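Local coordinates for nucleotide pyrophosphohydrolase (Bacillus cereus, PDB 5IE9) that hydrolyses nucleoside triphosphates to the monophosphate and pyrophosphate as an all-helical MazG-family enzyme, probably using divalent metal ions such as manganese, at the interface of chains A and B. Sequence-based numbering; all coordinates share one arbitrary frame. Chains: chain A/B, Nucleotide pyrophosphohydrolase.

The interface of chains A and B. Residues chain A 32, 35-36, 38-39, 42; chain B 32, 35-36, 38-39, 42.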
# COMPACT_ATOMS: atom_id res chain seq x y z
N ALA A 32 1.31 7.11 -6.29
CA ALA A 32 -0.14 7.08 -6.06
C ALA A 32 -0.79 6.00 -6.92
O ALA A 32 -1.57 5.20 -6.41
CB ALA A 32 -0.76 8.44 -6.33
N THR A 35 0.07 2.59 -5.63
CA THR A 35 -0.69 2.29 -4.42
C THR A 35 -2.10 1.82 -4.80
O THR A 35 -2.60 0.86 -4.22
CB THR A 35 -0.74 3.50 -3.46
OG1 THR A 35 0.60 3.89 -3.14
CG2 THR A 35 -1.49 3.17 -2.17
N GLU A 36 -2.70 2.51 -5.78
CA GLU A 36 -4.00 2.16 -6.35
C GLU A 36 -4.05 0.73 -6.93
O GLU A 36 -5.00 -0.00 -6.67
CB GLU A 36 -4.42 3.18 -7.42
CG GLU A 36 -5.79 2.96 -8.03
CD GLU A 36 -6.04 3.79 -9.27
OE1 GLU A 36 -5.17 4.62 -9.62
OE2 GLU A 36 -7.11 3.62 -9.92
N MET A 38 -1.95 -1.80 -6.26
CA MET A 38 -1.68 -2.72 -5.16
C MET A 38 -2.95 -3.07 -4.39
O MET A 38 -3.13 -4.22 -3.97
CB MET A 38 -0.63 -2.12 -4.23
CG MET A 38 0.31 -3.13 -3.58
SD MET A 38 1.56 -3.75 -4.75
CE MET A 38 0.80 -5.25 -5.34
N GLY A 39 -3.83 -2.07 -4.24
CA GLY A 39 -5.10 -2.25 -3.57
C GLY A 39 -6.00 -3.21 -4.31
O GLY A 39 -6.69 -4.04 -3.70
N ALA A 42 -4.60 -6.60 -3.78
CA ALA A 42 -4.99 -6.97 -2.41
C ALA A 42 -6.43 -7.46 -2.35
O ALA A 42 -6.69 -8.51 -1.74
CB ALA A 42 -4.78 -5.82 -1.44
N ALA B 32 -4.74 -6.94 4.22
CA ALA B 32 -5.14 -6.96 2.81
C ALA B 32 -6.29 -5.98 2.56
O ALA B 32 -6.23 -5.21 1.60
CB ALA B 32 -5.50 -8.36 2.38
N THR B 35 -4.87 -2.52 2.65
CA THR B 35 -4.14 -2.22 1.41
C THR B 35 -5.13 -1.84 0.31
O THR B 35 -4.92 -0.86 -0.41
CB THR B 35 -3.23 -3.39 0.97
OG1 THR B 35 -2.34 -3.73 2.05
CG2 THR B 35 -2.41 -3.02 -0.26
N GLU B 36 -6.21 -2.63 0.20
CA GLU B 36 -7.34 -2.37 -0.69
C GLU B 36 -7.94 -0.97 -0.54
O GLU B 36 -8.16 -0.28 -1.54
CB GLU B 36 -8.44 -3.43 -0.52
CG GLU B 36 -9.56 -3.36 -1.54
CD GLU B 36 -10.74 -4.27 -1.23
OE1 GLU B 36 -10.62 -5.12 -0.31
OE2 GLU B 36 -11.78 -4.14 -1.92
N MET B 38 -6.64 1.73 0.94
CA MET B 38 -5.59 2.70 0.68
C MET B 38 -5.48 3.02 -0.82
O MET B 38 -5.24 4.17 -1.20
CB MET B 38 -4.27 2.19 1.23
CG MET B 38 -3.32 3.28 1.70
SD MET B 38 -3.78 3.89 3.33
CE MET B 38 -4.68 5.37 2.93
N GLY B 39 -5.69 2.00 -1.66
CA GLY B 39 -5.61 2.14 -3.10
C GLY B 39 -6.76 2.98 -3.63
O GLY B 39 -6.58 3.79 -4.54
N ALA B 42 -5.86 6.39 -2.74
CA ALA B 42 -4.84 6.82 -3.71
C ALA B 42 -5.45 7.25 -5.04
O ALA B 42 -5.06 8.30 -5.58
CB ALA B 42 -3.80 5.74 -3.92
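In this MazG-family pyrophosphohydrolase, helix 27-49 of each chain packs antiparallel against its copy about a two-fold axis, through a small-residue face (A:Ala32, A:Thr35, A:Gly39, A:Ala42 and their B twins) that recurs at intervals of three and four residues. The pair belongs to the deposited four-copy assembly and probably reflects the dimer usual for the family; every contact has its twin with the chains exchanged. The pairing of A:Ala32 with B:Ala42 and A:Thr35 with B:Gly39 shows the opposed directions.

Backbone packing dominates the centre. The CA of A:Gly39 lies 3.6 Å from the CA of B:Glu36, main chain meeting main chain where glycine has no side chain to hold the helices apart. A:Gly39 accordingly loses 28 Å² of surface to the partner, slightly more than A:Thr35.

Backbone carbonyls receive carbon contacts. A:Gly39 CA lies 3.5 Å from B:Thr35 O, and B:Ala32 O sits to one side of the A:Ala42 methyl, 3.4 Å from CB. The aliphatic stem of A:Glu36 brings CB 3.6 Å from B:Gly39 O; with CG anti to the backbone N (chi1 -177°) and an extended chain, the carboxylate is carried away from the helix contact, towards its margin. No N or O of one chain lies within bonding distance of the other in this patch.

Apolar side-chain contacts flank the centre. The A:Ala42 methyl points at B:Thr35 CB, 3.8 Å from its own CB. A:Thr35 presents its methyl rather than its hydroxyl: chi1 of -57° sets OG1 beside the backbone N and leaves CG2 anti to it, 3.9 Å from B:Ala42 CB.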